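Local atomic coordinates of PppA (Pseudomonas aeruginosa, PDB entry 6JKV), a protein that probably dephosphorylates phosphoserine and phosphothreonine in proteins as a manganese-binding PP2C-family phosphatase, and is a key regulatory component of type VI secretion systems. Residues A47-V58 / S73-R81; A86-R97 / L125-L136. All blocks are in the same frame, centred on the assembly; numbering follows the deposited sequence.

In the fold
Both contacts press a helix onto the same antiparallel sheet, one of the two that make up the PP2C beta-sandwich, and their centres lie about 13 Å apart. Contact 1 sets helix 69-82 on strands 46-51 and 56-63; contact 2 sets the following helix, 89-114, on strands 120-129 and 132-138. Strands 56-63 and 120-129 are neighbours, joined by a probable hydrogen bond of 2.8 Å from L126 N to W57 O, and R129 NH1 reaches A54 O at 2.9 Å. Contact 1 lies nearer the active site: the side chain of S73 is about 8 Å from a bound manganese ion, whereas contact 2 is remote from the metal-binding residues.

Contact 1: residues A47-V58 / S73-R81; sequences ASLDAPEAGLWV and SSLIVDTLR
L49 and V77 face each other at the middle of this contact, their CB atoms 4.1 Å apart, where helix 73-81 lies over the hairpin 47-58. The packing is almost wholly apolar. A47, small enough for the helix to come close, sets its CB 3.5 Å from S73 OG and also touches V77 CG1. That methyl, lying beside its own backbone N (chi1 -63°), rests 3.7 Å from S48 C, against the strand backbone, a contact that a beta-branched residue makes without a long chain. On the second strand V58 CG2 meets L80 CD1 at 3.8 Å, the two side chains crossing at about a right angle, and L56 CD2 lies 3.7 Å from L80 O.

At the exposed edge of the contact, the long R81 lies across L49: CD1 of the leucine sits over one face of the guanidinium, 3.5 Å from R81 NE. A salt bridge from R81 NH1 to D78 OD1, 2.8 Å and nearly straight at 161°, helps to hold that group, with the carboxylate oxygen close to the guanidinium plane.

Backbone bonds shape the hairpin, whose turn carries a G1 beta bulge: G55, with its positive phi, and L56 both face A51.

S73, whose side chain lies near the manganese-binding G62, hydrogen-bonds through OG to E45 O, while L56 touches Y92 of helix 89-114 and V58 packs on L125 of strand 120-129.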
loop_
_atom_site.group_PDB
_atom_site.type_symbol
_atom_site.label_atom_id
_atom_site.label_comp_id
_atom_site.label_asym_id
_atom_site.label_seq_id
_atom_site.Cartn_x
_atom_site.Cartn_y
_atom_site.Cartn_z
ATOM N N ALA A 47 7.778 -3.468 0.847
ATOM C CA ALA A 47 8.512 -2.184 0.873
ATOM C C ALA A 47 7.524 -1.058 1.150
ATOM O O ALA A 47 6.309 -1.246 0.943
ATOM C CB ALA A 47 9.240 -1.955 -0.430
ATOM N N SER A 48 8.032 0.068 1.623
ATOM C CA SER A 48 7.196 1.254 1.892
ATOM C C SER A 48 8.003 2.512 1.608
ATOM O O SER A 48 9.231 2.460 1.644
ATOM C CB SER A 48 6.638 1.233 3.294
ATOM O OG SER A 48 7.663 1.404 4.253
ATOM N N LEU A 49 7.288 3.590 1.304
ATOM C CA LEU A 49 7.851 4.948 1.188
ATOM C C LEU A 49 7.014 5.887 2.060
ATOM O O LEU A 49 5.792 6.018 1.825
ATOM C CB LEU A 49 7.851 5.404 -0.270
ATOM C CG LEU A 49 8.306 6.851 -0.445
ATOM C CD1 LEU A 49 9.808 6.950 -0.215
ATOM C CD2 LEU A 49 7.918 7.413 -1.803
ATOM N N ASP A 50 7.663 6.515 3.033
ATOM C CA ASP A 50 7.033 7.495 3.943
ATOM C C ASP A 50 7.604 8.875 3.608
ATOM O O ASP A 50 8.590 9.271 4.238
ATOM C CB ASP A 50 7.257 7.072 5.395
ATOM C CG ASP A 50 6.585 7.987 6.398
ATOM O OD1 ASP A 50 5.535 8.574 6.048
ATOM O OD2 ASP A 50 7.115 8.124 7.523
ATOM N N ALA A 51 7.021 9.567 2.627
ATOM C CA ALA A 51 7.529 10.867 2.138
ATOM C C ALA A 51 6.455 11.932 2.338
ATOM O O ALA A 51 5.914 12.472 1.370
ATOM C CB ALA A 51 7.972 10.767 0.694
ATOM N N PRO A 52 6.137 12.304 3.598
ATOM C CA PRO A 52 5.174 13.380 3.833
ATOM C C PRO A 52 5.697 14.728 3.321
ATOM O O PRO A 52 4.893 15.590 3.084
ATOM C CB PRO A 52 5.004 13.391 5.360
ATOM C CG PRO A 52 6.299 12.807 5.883
ATOM C CD PRO A 52 6.710 11.780 4.852
ATOM N N GLU A 53 7.015 14.856 3.139
ATOM C CA GLU A 53 7.647 16.065 2.547
ATOM C C GLU A 53 7.237 16.216 1.076
ATOM O O GLU A 53 7.418 17.328 0.541
ATOM C CB GLU A 53 9.173 16.035 2.692
ATOM C CG GLU A 53 9.879 14.989 1.839
ATOM C CD GLU A 53 9.960 13.597 2.447
ATOM O OE1 GLU A 53 9.270 13.326 3.461
ATOM O OE2 GLU A 53 10.715 12.776 1.895
ATOM N N ALA A 54 6.734 15.152 0.439
ATOM C CA ALA A 54 6.215 15.173 -0.949
ATOM C C ALA A 54 4.714 14.871 -0.969
ATOM O O ALA A 54 4.150 14.719 -2.085
ATOM C CB ALA A 54 6.975 14.182 -1.807
ATOM N N GLY A 55 4.091 14.784 0.208
ATOM C CA GLY A 55 2.686 14.359 0.355
ATOM C C GLY A 55 2.453 12.982 -0.241
ATOM O O GLY A 55 1.419 12.796 -0.860
ATOM N N LEU A 56 3.393 12.054 -0.057
ATOM C CA LEU A 56 3.365 10.725 -0.715
ATOM C C LEU A 56 3.595 9.632 0.318
ATOM O O LEU A 56 4.545 9.746 1.117
ATOM C CB LEU A 56 4.441 10.640 -1.796
ATOM C CG LEU A 56 4.360 9.391 -2.674
ATOM C CD1 LEU A 56 3.015 9.307 -3.374
ATOM C CD2 LEU A 56 5.483 9.390 -3.698
ATOM N N TRP A 57 2.748 8.608 0.281
ATOM C CA TRP A 57 2.863 7.416 1.155
ATOM C C TRP A 57 2.563 6.179 0.321
ATOM O O TRP A 57 1.540 6.167 -0.370
ATOM C CB TRP A 57 1.936 7.545 2.360
ATOM C CG TRP A 57 2.182 8.817 3.103
ATOM C CD1 TRP A 57 3.113 9.030 4.075
ATOM C CD2 TRP A 57 1.507 10.069 2.910
ATOM N NE1 TRP A 57 3.056 10.327 4.508
ATOM C CE2 TRP A 57 2.070 10.984 3.818
ATOM C CE3 TRP A 57 0.476 10.497 2.073
ATOM C CZ2 TRP A 57 1.631 12.304 3.913
ATOM C CZ3 TRP A 57 0.041 11.802 2.166
ATOM C CH2 TRP A 57 0.617 12.692 3.068
ATOM N N VAL A 58 3.449 5.195 0.382
ATOM C CA VAL A 58 3.403 4.018 -0.518
ATOM C C VAL A 58 3.637 2.772 0.326
ATOM O O VAL A 58 4.513 2.802 1.203
ATOM C CB VAL A 58 4.435 4.140 -1.655
ATOM C CG1 VAL A 58 4.453 2.890 -2.520
ATOM C CG2 VAL A 58 4.195 5.381 -2.508
ATOM N N SER A 73 9.454 -4.279 -5.514
ATOM C CA SER A 73 8.855 -3.396 -4.478
ATOM C C SER A 73 9.799 -2.222 -4.200
ATOM O O SER A 73 9.303 -1.094 -4.073
ATOM C CB SER A 73 8.478 -4.155 -3.217
ATOM O OG SER A 73 9.608 -4.687 -2.537
ATOM N N SER A 74 11.113 -2.471 -4.157
ATOM C CA SER A 74 12.125 -1.418 -3.906
ATOM C C SER A 74 12.205 -0.498 -5.124
ATOM O O SER A 74 12.304 0.727 -4.918
ATOM C CB SER A 74 13.463 -1.992 -3.528
ATOM O OG SER A 74 13.838 -3.005 -4.432
ATOM N N LEU A 75 12.148 -1.056 -6.340
ATOM C CA LEU A 75 12.147 -0.256 -7.596
ATOM C C LEU A 75 10.928 0.676 -7.595
ATOM O O LEU A 75 11.048 1.835 -8.034
ATOM C CB LEU A 75 12.135 -1.171 -8.826
ATOM C CG LEU A 75 12.075 -0.435 -10.167
ATOM C CD1 LEU A 75 13.249 0.519 -10.321
ATOM C CD2 LEU A 75 12.022 -1.407 -11.338
ATOM N N ILE A 76 9.784 0.177 -7.135
ATOM C CA ILE A 76 8.552 0.997 -7.007
ATOM C C ILE A 76 8.844 2.192 -6.096
ATOM O O ILE A 76 8.597 3.338 -6.518
ATOM C CB ILE A 76 7.381 0.148 -6.484
ATOM C CG1 ILE A 76 6.759 -0.698 -7.596
ATOM C CG2 ILE A 76 6.343 1.018 -5.798
ATOM C CD1 ILE A 76 5.815 -1.755 -7.085
ATOM N N VAL A 77 9.321 1.929 -4.876
ATOM C CA VAL A 77 9.455 2.989 -3.839
ATOM C C VAL A 77 10.511 3.998 -4.306
ATOM O O VAL A 77 10.277 5.203 -4.136
ATOM C CB VAL A 77 9.741 2.427 -2.430
ATOM C CG1 VAL A 77 8.591 1.559 -1.928
ATOM C CG2 VAL A 77 11.041 1.659 -2.368
ATOM N N ASP A 78 11.603 3.534 -4.911
ATOM C CA ASP A 78 12.697 4.428 -5.373
ATOM C C ASP A 78 12.249 5.278 -6.564
ATOM O O ASP A 78 12.632 6.464 -6.605
ATOM C CB ASP A 78 13.953 3.651 -5.762
ATOM C CG ASP A 78 14.613 2.928 -4.601
ATOM O OD1 ASP A 78 14.285 3.252 -3.433
ATOM O OD2 ASP A 78 15.437 2.027 -4.871
ATOM N N THR A 79 11.531 4.690 -7.524
ATOM C CA THR A 79 11.026 5.425 -8.711
ATOM C C THR A 79 10.021 6.491 -8.255
ATOM O O THR A 79 10.074 7.631 -8.764
ATOM C CB THR A 79 10.413 4.477 -9.752
ATOM O OG1 THR A 79 11.395 3.513 -10.145
ATOM C CG2 THR A 79 9.903 5.228 -10.968
ATOM N N LEU A 80 9.139 6.144 -7.315
ATOM C CA LEU A 80 8.089 7.087 -6.857
ATOM C C LEU A 80 8.733 8.185 -6.010
ATOM O O LEU A 80 8.306 9.348 -6.124
ATOM C CB LEU A 80 7.001 6.329 -6.098
ATOM C CG LEU A 80 6.131 5.421 -6.970
ATOM C CD1 LEU A 80 4.908 4.967 -6.192
ATOM C CD2 LEU A 80 5.718 6.106 -8.274
ATOM N N ARG A 81 9.766 7.849 -5.236
ATOM C CA ARG A 81 10.443 8.839 -4.369
ATOM C C ARG A 81 11.074 9.932 -5.240
ATOM O O ARG A 81 11.014 11.112 -4.847
ATOM C CB ARG A 81 11.489 8.164 -3.473
ATOM C CG ARG A 81 12.012 9.071 -2.366
ATOM C CD ARG A 81 13.333 8.598 -1.791
ATOM N NE ARG A 81 13.179 7.499 -0.844
ATOM C CZ ARG A 81 13.416 6.211 -1.117
ATOM N NH1 ARG A 81 13.833 5.829 -2.320
ATOM N NH2 ARG A 81 13.259 5.301 -0.169
#

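Contact 2: residues A86-R97 / L125-L136; sequences ASSLPAYVGALR and LLAARGNQASCL
A86 O is gripped side-on by R129, accepting from NE at 3.0 Å and from NH2 at 2.8 Å. Both bonds are bent, the N-H...O angles being 138° and 147°, as one oxygen shared by two nitrogens requires, yet the oxygen stays near the guanidinium plane. The third nitrogen, NH1, bonds to A128 O from above the carbonyl plane and also to A54 O, so three carbonyls fix the rotation of the group. A bend at chi2 turns the chain across the sheet, past the S87 carbonyl, and brings NH2 over one face of the Y92 ring, 3.2 Å from CD2. In this off-centre cation-pi contact R129 CZ lies 4.3 Å from the ring centre, planes 35° apart; the tyrosine face can take the charge while the in-plane N-H groups bond carbonyls.

Helix 89-97 packs on a beta-hairpin of one sheet of the PP2C sandwich, its strands joined by a type II' turn from R129 to Q132 with G130 at positive phi. L89 spans both strands: CD1 meets A127 CB and CD2 lies 3.5 Å from Q132 O. The small A127 also receives L96 CD1, which touches L125 CD1 at 3.9 Å. V93 divides its branches, CG2 lying 3.6 Å from S134 CB and CG1 meeting L136 CD1. Beyond it, L136 CD2 sits over one face of the R97 guanidinium, whose NH2 forms a salt bridge with E198 of strand 197-202.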
loop_
_atom_site.group_PDB
_atom_site.type_symbol
_atom_site.label_atom_id
_atom_site.label_comp_id
_atom_site.label_asym_id
_atom_site.label_seq_id
_atom_site.Cartn_x
_atom_site.Cartn_y
_atom_site.Cartn_z
ATOM N N ALA A 86 5.070 18.020 -7.523
ATOM C CA ALA A 86 4.259 19.058 -8.203
ATOM C C ALA A 86 3.174 19.542 -7.234
ATOM O O ALA A 86 2.611 18.701 -6.498
ATOM C CB ALA A 86 3.661 18.522 -9.480
ATOM N N SER A 87 2.906 20.849 -7.221
ATOM C CA SER A 87 1.991 21.489 -6.242
ATOM C C SER A 87 0.551 21.050 -6.529
ATOM O O SER A 87 -0.215 20.882 -5.566
ATOM C CB SER A 87 2.129 22.985 -6.261
ATOM O OG SER A 87 1.770 23.497 -7.531
ATOM N N SER A 88 0.210 20.879 -7.813
ATOM C CA SER A 88 -1.124 20.418 -8.276
ATOM C C SER A 88 -1.244 18.908 -8.078
ATOM O O SER A 88 -0.454 18.158 -8.687
ATOM C CB SER A 88 -1.368 20.780 -9.710
ATOM O OG SER A 88 -2.415 19.995 -10.260
ATOM N N LEU A 89 -2.219 18.479 -7.284
ATOM C CA LEU A 89 -2.434 17.044 -6.998
ATOM C C LEU A 89 -2.749 16.278 -8.285
ATOM O O LEU A 89 -2.169 15.222 -8.504
ATOM C CB LEU A 89 -3.533 16.874 -5.947
ATOM C CG LEU A 89 -3.859 15.425 -5.579
ATOM C CD1 LEU A 89 -2.620 14.648 -5.154
ATOM C CD2 LEU A 89 -4.893 15.374 -4.472
ATOM N N PRO A 90 -3.662 16.718 -9.178
ATOM C CA PRO A 90 -3.933 15.939 -10.392
ATOM C C PRO A 90 -2.702 15.737 -11.285
ATOM O O PRO A 90 -2.560 14.667 -11.839
ATOM C CB PRO A 90 -5.011 16.743 -11.130
ATOM C CG PRO A 90 -5.671 17.554 -10.035
ATOM C CD PRO A 90 -4.557 17.881 -9.058
ATOM N N ALA A 91 -1.849 16.752 -11.416
ATOM C CA ALA A 91 -0.606 16.646 -12.214
ATOM C C ALA A 91 0.340 15.657 -11.536
ATOM O O ALA A 91 0.938 14.832 -12.243
ATOM C CB ALA A 91 0.047 17.994 -12.400
ATOM N N TYR A 92 0.462 15.746 -10.210
ATOM C CA TYR A 92 1.289 14.823 -9.399
ATOM C C TYR A 92 0.812 13.389 -9.643
ATOM O O TYR A 92 1.641 12.524 -9.939
ATOM C CB TYR A 92 1.252 15.212 -7.920
ATOM C CG TYR A 92 2.266 14.496 -7.066
ATOM C CD1 TYR A 92 3.576 14.314 -7.492
ATOM C CD2 TYR A 92 1.931 14.034 -5.806
ATOM C CE1 TYR A 92 4.514 13.672 -6.700
ATOM C CE2 TYR A 92 2.855 13.384 -5.005
ATOM C CZ TYR A 92 4.151 13.209 -5.449
ATOM O OH TYR A 92 5.059 12.586 -4.652
ATOM N N VAL A 93 -0.504 13.173 -9.585
ATOM C CA VAL A 93 -1.118 11.825 -9.759
ATOM C C VAL A 93 -0.812 11.310 -11.167
ATOM O O VAL A 93 -0.469 10.117 -11.280
ATOM C CB VAL A 93 -2.629 11.850 -9.466
ATOM C CG1 VAL A 93 -3.329 10.609 -9.987
ATOM C CG2 VAL A 93 -2.883 12.037 -7.979
ATOM N N GLY A 94 -0.921 12.168 -12.190
ATOM C CA GLY A 94 -0.511 11.824 -13.563
ATOM C C GLY A 94 0.934 11.352 -13.620
ATOM O O GLY A 94 1.206 10.329 -14.286
ATOM N N ALA A 95 1.834 12.054 -12.924
ATOM C CA ALA A 95 3.278 11.727 -12.891
ATOM C C ALA A 95 3.488 10.390 -12.175
ATOM O O ALA A 95 4.341 9.612 -12.638
ATOM C CB ALA A 95 4.067 12.835 -12.231
ATOM N N LEU A 96 2.737 10.132 -11.094
ATOM C CA LEU A 96 2.818 8.848 -10.354
ATOM C C LEU A 96 2.408 7.701 -11.278
ATOM O O LEU A 96 3.125 6.676 -11.303
ATOM C CB LEU A 96 1.927 8.892 -9.112
ATOM C CG LEU A 96 2.327 9.902 -8.038
ATOM C CD1 LEU A 96 1.178 10.125 -7.076
ATOM C CD2 LEU A 96 3.566 9.445 -7.285
ATOM N N ARG A 97 1.298 7.874 -12.000
ATOM C CA ARG A 97 0.790 6.866 -12.966
ATOM C C ARG A 97 1.879 6.538 -13.991
ATOM O O ARG A 97 2.099 5.335 -14.263
ATOM C CB ARG A 97 -0.462 7.361 -13.693
ATOM C CG ARG A 97 -1.721 7.305 -12.845
ATOM C CD ARG A 97 -2.904 7.858 -13.602
ATOM N NE ARG A 97 -4.183 7.589 -12.960
ATOM C CZ ARG A 97 -4.916 6.493 -13.140
ATOM N NH1 ARG A 97 -4.492 5.516 -13.932
ATOM N NH2 ARG A 97 -6.084 6.378 -12.530
ATOM N N LEU A 125 -0.836 3.519 -2.884
ATOM C CA LEU A 125 -0.258 4.828 -2.521
ATOM C C LEU A 125 -1.400 5.774 -2.168
ATOM O O LEU A 125 -2.541 5.546 -2.602
ATOM C CB LEU A 125 0.657 5.359 -3.634
ATOM C CG LEU A 125 0.014 5.915 -4.903
ATOM C CD1 LEU A 125 -0.304 7.398 -4.771
ATOM C CD2 LEU A 125 0.934 5.693 -6.097
ATOM N N LEU A 126 -1.077 6.752 -1.328
ATOM C CA LEU A 126 -1.924 7.932 -1.061
ATOM C C LEU A 126 -1.063 9.171 -1.299
ATOM O O LEU A 126 0.056 9.228 -0.774
ATOM C CB LEU A 126 -2.457 7.863 0.371
ATOM C CG LEU A 126 -3.159 9.119 0.878
ATOM C CD1 LEU A 126 -4.569 9.197 0.318
ATOM C CD2 LEU A 126 -3.172 9.160 2.400
ATOM N N ALA A 127 -1.559 10.105 -2.100
ATOM C CA ALA A 127 -0.922 11.414 -2.333
ATOM C C ALA A 127 -1.902 12.494 -1.889
ATOM O O ALA A 127 -3.091 12.390 -2.243
ATOM C CB ALA A 127 -0.550 11.565 -3.781
ATOM N N ALA A 128 -1.426 13.465 -1.118
ATOM C CA ALA A 128 -2.273 14.504 -0.505
ATOM C C ALA A 128 -1.710 15.880 -0.839
ATOM O O ALA A 128 -0.476 16.044 -0.857
ATOM C CB ALA A 128 -2.380 14.296 0.987
ATOM N N ARG A 129 -2.615 16.816 -1.117
ATOM C CA ARG A 129 -2.333 18.266 -1.247
ATOM C C ARG A 129 -3.470 19.029 -0.563
ATOM O O ARG A 129 -4.592 19.022 -1.086
ATOM C CB ARG A 129 -2.221 18.676 -2.716
ATOM C CG ARG A 129 -1.043 18.056 -3.453
ATOM C CD ARG A 129 0.275 18.615 -2.964
ATOM N NE ARG A 129 1.374 18.198 -3.826
ATOM C CZ ARG A 129 2.063 17.066 -3.702
ATOM N NH1 ARG A 129 1.778 16.214 -2.727
ATOM N NH2 ARG A 129 3.041 16.795 -4.562
ATOM N N GLY A 130 -3.187 19.638 0.585
ATOM C CA GLY A 130 -4.199 20.352 1.383
ATOM C C GLY A 130 -5.384 19.456 1.714
ATOM O O GLY A 130 -5.183 18.389 2.350
ATOM N N ASN A 131 -6.571 19.846 1.245
ATOM C CA ASN A 131 -7.865 19.187 1.570
ATOM C C ASN A 131 -8.203 18.070 0.582
ATOM O O ASN A 131 -9.286 17.488 0.727
ATOM C CB ASN A 131 -9.020 20.190 1.587
ATOM C CG ASN A 131 -8.798 21.278 2.612
ATOM O OD1 ASN A 131 -8.064 21.072 3.570
ATOM N ND2 ASN A 131 -9.394 22.442 2.419
ATOM N N GLN A 132 -7.349 17.795 -0.400
ATOM C CA GLN A 132 -7.643 16.741 -1.398
ATOM C C GLN A 132 -6.548 15.685 -1.343
ATOM O O GLN A 132 -5.368 16.024 -1.092
ATOM C CB GLN A 132 -7.808 17.302 -2.809
ATOM C CG GLN A 132 -6.993 18.552 -3.084
ATOM C CD GLN A 132 -7.489 19.264 -4.318
ATOM O OE1 GLN A 132 -8.690 19.507 -4.462
ATOM N NE2 GLN A 132 -6.568 19.576 -5.224
ATOM N N ALA A 133 -6.949 14.438 -1.560
ATOM C CA ALA A 133 -6.020 13.303 -1.650
ATOM C C ALA A 133 -6.491 12.362 -2.750
ATOM O O ALA A 133 -7.663 12.436 -3.145
ATOM C CB ALA A 133 -5.901 12.606 -0.317
ATOM N N SER A 134 -5.564 11.561 -3.258
ATOM C CA SER A 134 -5.822 10.519 -4.273
ATOM C C SER A 134 -5.177 9.223 -3.805
ATOM O O SER A 134 -4.054 9.271 -3.280
ATOM C CB SER A 134 -5.312 10.935 -5.624
ATOM O OG SER A 134 -5.970 12.105 -6.079
ATOM N N CYS A 135 -5.878 8.110 -3.986
ATOM C CA CYS A 135 -5.340 6.753 -3.775
ATOM C C CYS A 135 -5.209 6.081 -5.139
ATOM O O CYS A 135 -6.190 6.068 -5.904
ATOM C CB CYS A 135 -6.234 5.940 -2.850
ATOM S SG CYS A 135 -5.792 4.186 -2.760
ATOM N N LEU A 136 -4.017 5.573 -5.437
ATOM C CA LEU A 136 -3.779 4.681 -6.595
ATOM C C LEU A 136 -3.388 3.313 -6.045
ATOM O O LEU A 136 -2.576 3.255 -5.107
ATOM C CB LEU A 136 -2.667 5.247 -7.477
ATOM C CG LEU A 136 -3.001 6.516 -8.253
ATOM C CD1 LEU A 136 -1.731 7.185 -8.766
ATOM C CD2 LEU A 136 -3.958 6.220 -9.396
HETATM O O HOH W 1 -4.021 20.605 -5.695
#